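Local coordinates for protein transcriptional regulator (LacI family) (PDB 3G85) that probably controls transcription as a LacI-family DNA-binding regulator, with a periplasmic-binding-protein-like domain that would sense a small effector, at residues 16-19 with 25-28; 30-35 with 225-230; 110-115 with 149-154; 115-120 with 271-276; 177-182 with 201-206. All blocks are in the same frame, centred on the assembly; numbering follows the deposited sequence.

Interaction 1 (16-19 with 25-28); sequences LYWS and NIIS
Within the beta-alpha-beta unit formed by strand 13-19, helix 27-40 and strand 46-52, Trp18 and Ile27 meet as indole face and aliphatic branch. Trp18 carries its CG anti to the backbone N (chi1 -170°), which sends the indole from the strand toward the chain that runs into the helix. Ile27 CG1 lies 3.6 Å from the centroid of the six-membered ring, only 5° off the ring normal, a CH-pi contact centred over the face. Its CB lies over the same face, 3.6 Å from Trp18 CZ2. The same residue reaches Ile49 of strand 46-52, so it touches both parallel strands joined by the right-handed crossover typical of alpha/beta folds; the strands themselves are paired by backbone bonds such as that of Trp18 with Cys50. Ile26 adds a smaller contact: its CB is 4.2 Å from Trp18 CH2, at the far end of the indole. Phe30, nearly one helical turn on from Ile27, meets Trp18 edge to face. The side chain of Ile26 is about 5 Å from a bound glycerol, probably a crystallisation additive.

Interaction 2 (30-35 with 225-230); sequences FLRGLQ and MNDREY
Arg32 and Asp227 supply the whole contact, a single salt bridge at the surface. Arg32 reaches out from helix 27-40, which packs on the parallel sheet; Asp227 stands just ahead of helix 228-232, which follows strand 219-224 of the mixed sheet. The bridge therefore spans the two lobes of the periplasmic-binding-protein-like fold. The arginine is straight as far as CD and then bends at chi3 (-46°), which turns the guanidinium toward the acid. One nitrogen does the work: Arg32 NH2 lies 2.9 Å from Asp227 OD2. Guanidinium and carboxylate planes stand 75° apart, so the two groups do not form the coplanar, two-pronged pairing often seen between arginine and aspartate. The other carboxylate oxygen serves the helix. Asp227 is the N-cap residue, and its OD1 accepts from Glu229 N at 3.0 Å in a nearly straight bond (166° at the hydrogen), the N-H arriving on the anti side. Glu229 itself stays at a distance, its OE2 being 6.9 Å from Arg32 NH2. Next along the chain, Arg228 turns to Asp242 for a salt bridge of its own. With one oxygen held by the helix start and the other facing a guanidinium, the rotation of the Asp227 carboxylate is probably restricted, and both neighbours would be expected to favour its negative charge.

Interaction 3 (110-115 with 149-154); sequences DNYKMG and FIETCH
The axes of helix segments 111-115 and 149-154 approach to 8.8 Å at an angle of 49°, and the backbones come closest where Gly115 faces Phe149, with their CA atoms 4.0 Å apart. Gly115 has no side chain to hold the helices apart, and its carbonyl O accepts a CA-H...O contact from Phe149 CA at 3.4 Å. The same oxygen lies near the plane of the Phe149 ring, at its edge, 3.7 Å from CD1. That ring is stacked with Phe193 of the mixed sheet. Helix 111-124, which the chain enters after leaving strand 105-109 of the parallel sheet, is packed here against helix 140-155 within the lobe of the mixed sheet.

Toward the surface Tyr112 spans the gap. Its CG is anti to the backbone N (chi1 -172°), and the phenol reaches across so that OH donates to Glu151 OE1 at 3.0 Å. The oxygen sits at the ring edge, in the ring plane, while the carboxylate is turned 61° from the ring and takes the hydroxyl on the anti side of OE1, well tilted from the carboxylate plane. Glu151 CB also packs against Tyr112 OH, 3.4 Å away. Thr152 lies between these two regions with its OG1 bonded to Gly148 O of its own helix, and its side chain packs on Glu116, Ser119 and Leu120. Polar chemistry across this contact is thus confined largely to its outer side: one phenol-carboxylate bond, whose donated proton would help stabilise a charged Glu151, borders a buried backbone approach.

Interaction 4 (115-120 with 271-276); sequences GEKASL and LFDGPL
Helix segment 115-120 runs beside the extended chain 273-276, nearest where the CA atoms of Lys117 and Leu276 are 6.9 Å apart. Lys117 carries most of the contact. Fully extended beyond CG, it lies along the loop and runs antiparallel to the side chain of Leu276, its CD 4.1 Å from Leu276 CB. The ammonium at its end meets three acceptors. Lys117 NZ forms a salt bridge with Asp273, bonding OD1 at 2.6 Å from the syn side and close to the carboxylate plane; OD2 is also near. A second bond, 2.8 Å long, runs from Lys117 NZ to Gly274 O, which is approached from above the carbonyl plane (49° out of it). The third acceptor is a water 3.0 Å from Lys117 NZ, and the same water takes the N-H of Leu276 at 2.9 Å. These three partners match the three hydrogens of an ammonium, which would hold it in one orientation and tie a carboxylate and a carbonyl directly, and the Leu276 amide through water, to one nitrogen. Leu276 turns its own side chain onto Thr239 and Val241 of the neighbouring strand. The chain gripped here leaves strand 269-272 of the parallel sheet and enters strand 276-277 of the mixed one, the last of the three interdomain crossings characteristic of the LacI-type periplasmic-binding-protein fold.

Interaction 5 (177-182 with 201-206); sequences DAAKKL and LGVISV
At Val206 a chi1 of 173° sets CG1 across from the backbone N and CG2 across from the carbonyl carbon, a rotamer that presents both methyls to Ala179 CB. Ala179 belongs to helix 172-182 and Val206 to helix 197-209, two helices on one face of the mixed sheet in the alpha/beta lobe of the periplasmic-binding-protein fold; strand 191-194 connects them. The segment axes cross at -51° and come within 8.2 Å of each other. The small residue at the crossing is consistent with this approach: Ala179 and Val203 have their CA atoms 5.1 Å apart.

The methyl of Ala179 enters between Val203 and Val206, which are three residues apart on the same side of their helix. Its CB lies 3.7 Å from Val206 CB, and the two methyls of that valine stand about equally far from it, CG1 and CG2 both at 4.0 Å. On the other flank it meets backbone as much as side chain, with Ala179 CB 3.9 Å from Val203 CA. Val203 adopts the same kind of rotamer (chi1 168°) and turns mainly to the sheet, touching Ile133 and Ile220. Ala178 also packs on Ile133, and Leu182 on Ala131, so both helices share the floor provided by strand 131-134. One turn before Lys180, Val176 extends the apolar seam to Ser205 and Val206. Nearer the surface Lys180 passes alongside the valine, its CG 4.3 Å from Val206 CG2.

Interactions 1 and 2 share helix 27-40, with centres 10 Å apart; Asn25 and Ile26 touch Asn226. Interactions 3 and 4 share helix 111-124 and Gly115, with centres 8 Å apart, and Asp110 N probably bonds Phe272 O. The centre of interaction 5 lies 23 to 26 Å from the others. Along the chain, interaction 1 closes first, the segments of interaction 4 alternate with those of interactions 2 and 3, and interaction 5 falls between the two halves of both 2 and 4. Interaction 2 bridges the lobes and interaction 4 holds a chain crossing between them; interaction 1 lies in the parallel-sheet lobe, interactions 3 and 5 in the mixed-sheet lobe.

Interaction 1 (16-19 with 25-28)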
# COMPACT_ATOMS: atom_id res chain seq x y z
N LEU A 16 -14.12 10.16 -0.41
CA LEU A 16 -13.16 9.08 -0.33
C LEU A 16 -13.86 7.93 0.38
O LEU A 16 -14.12 8.01 1.59
CB LEU A 16 -11.93 9.50 0.45
CG LEU A 16 -10.86 8.44 0.69
CD1 LEU A 16 -10.23 7.96 -0.64
CD2 LEU A 16 -9.82 8.98 1.64
N TYR A 17 -14.19 6.88 -0.38
CA TYR A 17 -14.76 5.68 0.23
C TYR A 17 -13.66 4.80 0.82
O TYR A 17 -12.76 4.40 0.09
CB TYR A 17 -15.58 4.92 -0.80
CG TYR A 17 -16.90 5.59 -1.01
CD1 TYR A 17 -17.96 5.34 -0.14
CD2 TYR A 17 -17.07 6.55 -2.02
CE1 TYR A 17 -19.18 5.97 -0.29
CE2 TYR A 17 -18.30 7.21 -2.20
CZ TYR A 17 -19.35 6.92 -1.31
OH TYR A 17 -20.57 7.54 -1.44
N TRP A 18 -13.78 4.49 2.12
CA TRP A 18 -12.73 3.86 2.91
C TRP A 18 -13.21 2.51 3.47
O TRP A 18 -13.94 2.46 4.48
CB TRP A 18 -12.33 4.78 4.09
CG TRP A 18 -11.09 4.27 4.78
CD1 TRP A 18 -11.02 3.53 5.92
CD2 TRP A 18 -9.73 4.50 4.36
NE1 TRP A 18 -9.69 3.27 6.23
CE2 TRP A 18 -8.90 3.82 5.26
CE3 TRP A 18 -9.15 5.16 3.25
CZ2 TRP A 18 -7.50 3.87 5.16
CZ3 TRP A 18 -7.75 5.15 3.12
CH2 TRP A 18 -6.95 4.50 4.07
N SER A 19 -12.81 1.44 2.79
CA SER A 19 -13.19 0.07 3.18
C SER A 19 -12.68 -0.31 4.60
O SER A 19 -11.56 0.04 5.00
CB SER A 19 -12.64 -0.90 2.15
OG SER A 19 -13.06 -2.21 2.45
N ASN A 25 -4.64 3.04 10.15
CA ASN A 25 -3.56 4.02 10.26
C ASN A 25 -3.16 4.65 8.94
O ASN A 25 -2.61 5.77 8.90
CB ASN A 25 -2.34 3.39 10.92
CG ASN A 25 -2.61 3.06 12.34
OD1 ASN A 25 -3.12 2.00 12.63
ND2 ASN A 25 -2.33 3.99 13.23
N ILE A 26 -3.44 3.93 7.85
CA ILE A 26 -3.06 4.44 6.54
C ILE A 26 -3.84 5.72 6.19
O ILE A 26 -3.41 6.55 5.38
CB ILE A 26 -3.20 3.36 5.44
CG1 ILE A 26 -2.31 2.16 5.75
CG2 ILE A 26 -2.76 3.94 4.08
CD1 ILE A 26 -2.57 0.88 4.87
N ILE A 27 -4.99 5.90 6.85
CA ILE A 27 -5.89 6.98 6.48
C ILE A 27 -5.21 8.35 6.69
O ILE A 27 -5.48 9.28 5.96
CB ILE A 27 -7.26 6.81 7.18
CG1 ILE A 27 -8.41 7.41 6.32
CG2 ILE A 27 -7.23 7.32 8.59
CD1 ILE A 27 -8.61 8.88 6.49
N SER A 28 -4.25 8.42 7.61
CA SER A 28 -3.57 9.68 7.85
C SER A 28 -2.84 10.24 6.61
O SER A 28 -2.79 11.45 6.41
CB SER A 28 -2.60 9.54 9.04
OG SER A 28 -1.56 8.63 8.73

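Interaction 2 (30-35 with 225-230)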
# COMPACT_ATOMS: atom_id res chain seq x y z
N PHE A 30 -3.60 9.63 3.44
CA PHE A 30 -4.63 10.08 2.50
C PHE A 30 -5.13 11.47 2.89
O PHE A 30 -5.22 12.37 2.05
CB PHE A 30 -5.78 9.11 2.54
CG PHE A 30 -5.65 7.99 1.60
CD1 PHE A 30 -6.24 8.07 0.34
CD2 PHE A 30 -4.96 6.84 1.97
CE1 PHE A 30 -6.16 6.99 -0.58
CE2 PHE A 30 -4.87 5.73 1.06
CZ PHE A 30 -5.46 5.84 -0.23
N LEU A 31 -5.49 11.62 4.15
CA LEU A 31 -5.93 12.91 4.67
C LEU A 31 -4.83 13.96 4.48
O LEU A 31 -5.09 15.06 4.00
CB LEU A 31 -6.35 12.77 6.14
CG LEU A 31 -6.97 14.03 6.77
CD1 LEU A 31 -8.19 14.42 5.95
CD2 LEU A 31 -7.34 13.80 8.24
N ARG A 32 -3.59 13.63 4.84
CA ARG A 32 -2.49 14.58 4.68
C ARG A 32 -2.37 14.99 3.23
O ARG A 32 -2.26 16.18 2.93
CB ARG A 32 -1.15 14.03 5.16
CG ARG A 32 -0.09 15.10 5.22
CD ARG A 32 1.30 14.58 5.52
NE ARG A 32 1.34 13.62 6.63
CZ ARG A 32 1.43 13.93 7.92
NH1 ARG A 32 1.44 15.21 8.33
NH2 ARG A 32 1.47 12.93 8.82
N GLY A 33 -2.40 14.01 2.31
CA GLY A 33 -2.27 14.31 0.89
C GLY A 33 -3.42 15.16 0.37
O GLY A 33 -3.20 16.09 -0.43
N LEU A 34 -4.63 14.84 0.83
CA LEU A 34 -5.83 15.60 0.42
C LEU A 34 -5.84 17.03 0.98
O LEU A 34 -6.07 17.96 0.22
CB LEU A 34 -7.13 14.88 0.78
CG LEU A 34 -7.39 13.53 0.09
CD1 LEU A 34 -8.56 12.86 0.81
CD2 LEU A 34 -7.61 13.61 -1.44
N GLN A 35 -5.61 17.18 2.29
CA GLN A 35 -5.50 18.52 2.91
C GLN A 35 -4.49 19.37 2.12
O GLN A 35 -4.73 20.55 1.81
CB GLN A 35 -5.12 18.42 4.42
CG GLN A 35 -6.25 17.87 5.37
CD GLN A 35 -5.78 17.54 6.83
OE1 GLN A 35 -6.57 17.61 7.79
NE2 GLN A 35 -4.51 17.19 6.99
N MSE A 225 3.70 1.71 4.22
CA MSE A 225 2.26 1.96 4.06
C MSE A 225 1.82 3.09 4.96
O MSE A 225 0.98 3.90 4.57
CB MSE A 225 1.46 0.69 4.37
CG MSE A 225 1.97 -0.52 3.63
SE MSE A 225 0.61 -1.93 3.73
CE MSE A 225 1.27 -3.02 2.34
N ASN A 226 2.33 3.10 6.19
CA ASN A 226 2.02 4.15 7.15
C ASN A 226 3.02 5.30 7.04
O ASN A 226 3.97 5.26 6.25
CB ASN A 226 1.97 3.62 8.60
CG ASN A 226 0.81 2.63 8.83
OD1 ASN A 226 -0.31 2.85 8.39
ND2 ASN A 226 1.09 1.54 9.52
N ASP A 227 2.78 6.35 7.81
CA ASP A 227 3.64 7.53 7.85
C ASP A 227 5.16 7.21 7.82
O ASP A 227 5.66 6.50 8.67
CB ASP A 227 3.24 8.30 9.12
CG ASP A 227 3.76 9.71 9.17
OD1 ASP A 227 4.96 9.95 8.85
OD2 ASP A 227 2.96 10.58 9.62
N ARG A 228 5.86 7.73 6.81
CA ARG A 228 7.31 7.52 6.62
C ARG A 228 8.18 7.82 7.86
O ARG A 228 9.28 7.26 8.02
CB ARG A 228 7.81 8.41 5.47
CG ARG A 228 7.30 8.04 4.07
CD ARG A 228 7.99 8.99 3.04
NE ARG A 228 7.71 8.55 1.67
CZ ARG A 228 7.66 9.35 0.59
NH1 ARG A 228 7.87 10.66 0.71
NH2 ARG A 228 7.39 8.82 -0.61
N GLU A 229 7.72 8.72 8.73
CA GLU A 229 8.56 9.09 9.87
C GLU A 229 8.79 7.95 10.89
O GLU A 229 9.80 7.96 11.62
CB GLU A 229 8.04 10.36 10.57
CG GLU A 229 8.47 11.61 9.81
CD GLU A 229 8.25 12.91 10.56
OE1 GLU A 229 8.09 12.91 11.80
OE2 GLU A 229 8.23 13.95 9.86
N TYR A 230 7.84 7.01 10.99
CA TYR A 230 8.01 5.92 11.96
C TYR A 230 9.23 5.07 11.61
O TYR A 230 9.97 4.62 12.49
CB TYR A 230 6.75 5.07 12.08
CG TYR A 230 5.62 5.75 12.80
CD1 TYR A 230 5.65 5.91 14.19
CD2 TYR A 230 4.52 6.23 12.10
CE1 TYR A 230 4.60 6.55 14.87
CE2 TYR A 230 3.46 6.88 12.77
CZ TYR A 230 3.51 7.03 14.15
OH TYR A 230 2.49 7.66 14.80

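Interaction 3 (110-115 with 149-154)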
# COMPACT_ATOMS: atom_id res chain seq x y z
N ASP A 110 3.46 1.07 -9.24
CA ASP A 110 3.94 -0.18 -9.88
C ASP A 110 4.37 -1.20 -8.84
O ASP A 110 5.51 -1.21 -8.39
CB ASP A 110 5.05 0.05 -10.90
CG ASP A 110 5.23 -1.18 -11.84
OD1 ASP A 110 5.03 -2.34 -11.41
OD2 ASP A 110 5.58 -0.99 -13.02
N ASN A 111 3.41 -2.02 -8.46
CA ASN A 111 3.50 -2.93 -7.32
C ASN A 111 4.58 -3.96 -7.51
O ASN A 111 5.41 -4.13 -6.67
CB ASN A 111 2.13 -3.57 -7.10
CG ASN A 111 1.10 -2.56 -6.65
OD1 ASN A 111 1.18 -2.04 -5.54
ND2 ASN A 111 0.14 -2.23 -7.54
N TYR A 112 4.55 -4.65 -8.66
CA TYR A 112 5.60 -5.61 -8.96
C TYR A 112 6.99 -4.98 -8.84
O TYR A 112 7.88 -5.55 -8.21
CB TYR A 112 5.35 -6.22 -10.34
CG TYR A 112 6.28 -7.37 -10.66
CD1 TYR A 112 5.88 -8.69 -10.46
CD2 TYR A 112 7.58 -7.13 -11.15
CE1 TYR A 112 6.74 -9.76 -10.75
CE2 TYR A 112 8.42 -8.19 -11.46
CZ TYR A 112 8.00 -9.49 -11.25
OH TYR A 112 8.86 -10.55 -11.55
N LYS A 113 7.21 -3.81 -9.44
CA LYS A 113 8.51 -3.16 -9.35
C LYS A 113 8.92 -2.78 -7.93
O LYS A 113 10.11 -2.73 -7.65
CB LYS A 113 8.66 -1.93 -10.26
CG LYS A 113 8.73 -2.25 -11.76
CD LYS A 113 9.02 -0.97 -12.53
CE LYS A 113 9.23 -1.25 -14.02
NZ LYS A 113 7.94 -1.70 -14.65
N MSE A 114 7.97 -2.47 -7.05
CA MSE A 114 8.33 -2.26 -5.65
C MSE A 114 8.97 -3.49 -5.00
O MSE A 114 10.01 -3.38 -4.34
CB MSE A 114 7.10 -1.84 -4.83
CG MSE A 114 6.58 -0.45 -5.25
SE MSE A 114 5.03 0.03 -4.17
CE MSE A 114 5.94 0.42 -2.48
N GLY A 115 8.32 -4.65 -5.16
CA GLY A 115 8.91 -5.92 -4.66
C GLY A 115 10.27 -6.17 -5.28
O GLY A 115 11.24 -6.57 -4.62
N PHE A 149 8.92 -9.38 -5.38
CA PHE A 149 10.03 -9.75 -4.50
C PHE A 149 10.49 -11.20 -4.74
O PHE A 149 11.68 -11.44 -4.95
CB PHE A 149 9.66 -9.58 -3.00
CG PHE A 149 10.80 -9.90 -2.07
CD1 PHE A 149 11.85 -9.00 -1.93
CD2 PHE A 149 10.85 -11.12 -1.36
CE1 PHE A 149 12.92 -9.27 -1.08
CE2 PHE A 149 11.94 -11.43 -0.52
CZ PHE A 149 12.99 -10.52 -0.39
N ILE A 150 9.55 -12.13 -4.70
CA ILE A 150 9.81 -13.56 -4.78
C ILE A 150 10.45 -13.95 -6.13
O ILE A 150 11.50 -14.60 -6.15
CB ILE A 150 8.51 -14.37 -4.52
CG1 ILE A 150 7.98 -14.14 -3.09
CG2 ILE A 150 8.69 -15.88 -4.76
CD1 ILE A 150 9.05 -14.22 -2.06
N GLU A 151 9.81 -13.55 -7.22
CA GLU A 151 10.31 -13.80 -8.57
C GLU A 151 11.68 -13.17 -8.83
O GLU A 151 12.53 -13.77 -9.49
CB GLU A 151 9.31 -13.35 -9.64
CG GLU A 151 8.02 -14.21 -9.65
CD GLU A 151 6.94 -13.77 -10.64
OE1 GLU A 151 7.20 -12.99 -11.58
OE2 GLU A 151 5.78 -14.26 -10.47
N THR A 152 11.89 -11.96 -8.31
CA THR A 152 13.16 -11.29 -8.47
C THR A 152 14.23 -12.00 -7.67
O THR A 152 15.40 -12.06 -8.09
CB THR A 152 13.06 -9.77 -8.14
OG1 THR A 152 12.03 -9.17 -8.96
CG2 THR A 152 14.39 -9.07 -8.37
N CYS A 153 13.86 -12.55 -6.52
CA CYS A 153 14.83 -13.29 -5.73
C CYS A 153 15.28 -14.53 -6.51
O CYS A 153 16.47 -14.78 -6.61
CB CYS A 153 14.26 -13.71 -4.38
SG CYS A 153 14.28 -12.36 -3.18
N HIS A 154 14.31 -15.28 -7.04
CA HIS A 154 14.60 -16.47 -7.87
C HIS A 154 15.52 -16.13 -9.05
O HIS A 154 16.46 -16.88 -9.33
CB HIS A 154 13.31 -17.11 -8.39
CG HIS A 154 12.39 -17.62 -7.31
ND1 HIS A 154 11.07 -17.96 -7.56
CD2 HIS A 154 12.59 -17.83 -5.98
CE1 HIS A 154 10.51 -18.38 -6.43
NE2 HIS A 154 11.41 -18.30 -5.46

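Interaction 4 (115-120 with 271-276)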
# COMPACT_ATOMS: atom_id res chain seq x y z
N GLY A 115 8.32 -4.65 -5.16
CA GLY A 115 8.91 -5.92 -4.66
C GLY A 115 10.27 -6.17 -5.28
O GLY A 115 11.24 -6.57 -4.62
N GLU A 116 10.33 -5.94 -6.59
CA GLU A 116 11.60 -6.06 -7.31
C GLU A 116 12.71 -5.19 -6.72
O GLU A 116 13.83 -5.68 -6.53
CB GLU A 116 11.36 -5.74 -8.78
CG GLU A 116 12.57 -5.87 -9.69
CD GLU A 116 12.18 -5.58 -11.14
OE1 GLU A 116 11.71 -4.46 -11.42
OE2 GLU A 116 12.33 -6.49 -11.98
N LYS A 117 12.45 -3.91 -6.43
CA LYS A 117 13.47 -3.08 -5.79
C LYS A 117 13.95 -3.64 -4.45
O LYS A 117 15.13 -3.50 -4.14
CB LYS A 117 12.98 -1.64 -5.56
CG LYS A 117 12.62 -0.85 -6.80
CD LYS A 117 12.32 0.63 -6.44
CE LYS A 117 11.58 1.28 -7.62
NZ LYS A 117 11.29 2.72 -7.38
N ALA A 118 13.04 -4.19 -3.64
CA ALA A 118 13.44 -4.77 -2.35
C ALA A 118 14.39 -5.95 -2.59
O ALA A 118 15.46 -6.03 -1.99
CB ALA A 118 12.23 -5.20 -1.55
N SER A 119 14.02 -6.81 -3.53
CA SER A 119 14.88 -7.94 -3.91
C SER A 119 16.25 -7.53 -4.44
O SER A 119 17.27 -8.08 -4.01
CB SER A 119 14.20 -8.83 -4.93
OG SER A 119 15.06 -9.93 -5.19
N LEU A 120 16.27 -6.56 -5.36
CA LEU A 120 17.54 -6.10 -5.94
C LEU A 120 18.46 -5.45 -4.92
O LEU A 120 19.68 -5.48 -5.08
CB LEU A 120 17.29 -5.18 -7.16
CG LEU A 120 16.63 -5.91 -8.35
CD1 LEU A 120 16.22 -4.95 -9.48
CD2 LEU A 120 17.49 -7.07 -8.90
N LEU A 271 0.44 6.05 -13.24
CA LEU A 271 1.22 5.05 -12.60
C LEU A 271 2.42 5.68 -11.87
O LEU A 271 3.30 6.24 -12.50
CB LEU A 271 1.70 4.02 -13.64
CG LEU A 271 2.34 2.75 -13.07
CD1 LEU A 271 1.40 1.92 -12.11
CD2 LEU A 271 2.89 1.86 -14.20
N PHE A 272 2.42 5.59 -10.53
CA PHE A 272 3.52 6.14 -9.74
C PHE A 272 4.64 5.16 -9.59
O PHE A 272 4.43 3.92 -9.64
CB PHE A 272 3.06 6.53 -8.32
CG PHE A 272 2.37 7.86 -8.26
CD1 PHE A 272 3.00 8.95 -7.65
CD2 PHE A 272 1.12 8.04 -8.87
CE1 PHE A 272 2.37 10.19 -7.61
CE2 PHE A 272 0.48 9.26 -8.84
CZ PHE A 272 1.10 10.34 -8.22
N ASP A 273 5.82 5.70 -9.34
CA ASP A 273 6.96 4.88 -8.96
C ASP A 273 6.95 4.83 -7.42
O ASP A 273 6.88 5.88 -6.79
CB ASP A 273 8.27 5.53 -9.41
CG ASP A 273 9.51 4.80 -8.85
OD1 ASP A 273 9.80 3.69 -9.31
OD2 ASP A 273 10.18 5.31 -7.90
N GLY A 274 7.04 3.65 -6.81
CA GLY A 274 7.15 3.60 -5.33
C GLY A 274 8.63 3.66 -4.96
O GLY A 274 9.35 2.74 -5.31
N PRO A 275 9.11 4.78 -4.36
CA PRO A 275 10.58 4.93 -4.23
C PRO A 275 11.20 4.03 -3.18
O PRO A 275 10.63 3.83 -2.09
CB PRO A 275 10.75 6.37 -3.75
CG PRO A 275 9.50 6.65 -2.98
CD PRO A 275 8.40 5.93 -3.79
N LEU A 276 12.39 3.51 -3.48
CA LEU A 276 13.21 2.91 -2.44
C LEU A 276 13.87 4.01 -1.63
O LEU A 276 14.61 4.88 -2.17
CB LEU A 276 14.24 1.94 -3.03
CG LEU A 276 15.34 1.38 -2.10
CD1 LEU A 276 14.78 0.33 -1.16
CD2 LEU A 276 16.43 0.77 -2.96
O HOH W 1 13.56 4.15 -6.04

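Interaction 5 (177-182 with 201-206)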
# COMPACT_ATOMS: atom_id res chain seq x y z
N ASP A 177 4.61 -10.98 17.00
CA ASP A 177 4.27 -12.40 16.93
C ASP A 177 5.05 -13.16 15.83
O ASP A 177 5.56 -14.28 16.07
CB ASP A 177 2.76 -12.57 16.78
CG ASP A 177 1.99 -12.19 18.03
OD1 ASP A 177 2.59 -12.02 19.11
OD2 ASP A 177 0.75 -12.01 17.92
N ALA A 178 5.19 -12.54 14.66
CA ALA A 178 5.87 -13.15 13.53
C ALA A 178 7.37 -13.32 13.81
O ALA A 178 7.95 -14.34 13.46
CB ALA A 178 5.64 -12.32 12.24
N ALA A 179 8.00 -12.32 14.44
CA ALA A 179 9.43 -12.39 14.72
C ALA A 179 9.73 -13.50 15.72
O ALA A 179 10.79 -14.14 15.65
CB ALA A 179 9.93 -11.05 15.26
N LYS A 180 8.83 -13.70 16.67
CA LYS A 180 8.99 -14.76 17.68
C LYS A 180 9.00 -16.15 17.00
O LYS A 180 9.78 -17.02 17.37
CB LYS A 180 7.92 -14.65 18.76
CG LYS A 180 8.10 -13.45 19.66
CD LYS A 180 7.09 -13.41 20.81
CE LYS A 180 7.31 -12.17 21.68
NZ LYS A 180 6.35 -12.16 22.86
N LYS A 181 8.17 -16.31 15.98
CA LYS A 181 8.19 -17.55 15.16
C LYS A 181 9.44 -17.61 14.32
O LYS A 181 10.10 -18.66 14.27
CB LYS A 181 6.98 -17.61 14.25
CG LYS A 181 5.70 -17.53 14.96
CD LYS A 181 4.53 -17.56 13.99
CE LYS A 181 3.25 -17.23 14.76
NZ LYS A 181 2.05 -17.06 13.90
N LEU A 182 9.76 -16.52 13.62
CA LEU A 182 11.00 -16.42 12.84
C LEU A 182 12.17 -16.89 13.69
O LEU A 182 13.01 -17.63 13.20
CB LEU A 182 11.29 -14.98 12.36
CG LEU A 182 12.50 -14.71 11.47
CD1 LEU A 182 12.37 -15.47 10.12
CD2 LEU A 182 12.74 -13.21 11.22
N LEU A 201 8.25 -2.81 12.18
CA LEU A 201 8.47 -2.17 13.48
C LEU A 201 8.34 -3.16 14.64
O LEU A 201 9.14 -3.14 15.59
CB LEU A 201 7.52 -1.00 13.70
CG LEU A 201 7.78 0.19 12.76
CD1 LEU A 201 6.63 1.19 12.93
CD2 LEU A 201 9.22 0.80 12.97
N GLY A 202 7.38 -4.07 14.53
CA GLY A 202 7.21 -5.14 15.52
C GLY A 202 8.40 -6.10 15.52
O GLY A 202 8.87 -6.54 16.58
N VAL A 203 8.85 -6.45 14.32
CA VAL A 203 10.03 -7.34 14.16
C VAL A 203 11.27 -6.75 14.86
O VAL A 203 11.94 -7.42 15.64
CB VAL A 203 10.34 -7.62 12.70
CG1 VAL A 203 11.75 -8.29 12.58
CG2 VAL A 203 9.21 -8.45 12.04
N ILE A 204 11.55 -5.49 14.61
CA ILE A 204 12.70 -4.84 15.20
C ILE A 204 12.56 -4.77 16.73
O ILE A 204 13.59 -4.87 17.43
CB ILE A 204 12.91 -3.45 14.56
CG1 ILE A 204 13.49 -3.64 13.17
CG2 ILE A 204 13.82 -2.56 15.37
CD1 ILE A 204 13.07 -2.51 12.27
N SER A 205 11.32 -4.65 17.24
CA SER A 205 11.07 -4.67 18.69
C SER A 205 11.72 -5.95 19.28
O SER A 205 12.47 -5.92 20.26
CB SER A 205 9.56 -4.64 18.98
OG SER A 205 9.26 -4.75 20.36
N VAL A 206 11.42 -7.07 18.64
CA VAL A 206 11.88 -8.39 19.11
C VAL A 206 13.39 -8.55 18.88
O VAL A 206 14.12 -8.96 19.79
CB VAL A 206 11.08 -9.52 18.45
CG1 VAL A 206 11.68 -10.90 18.81
CG2 VAL A 206 9.64 -9.46 18.87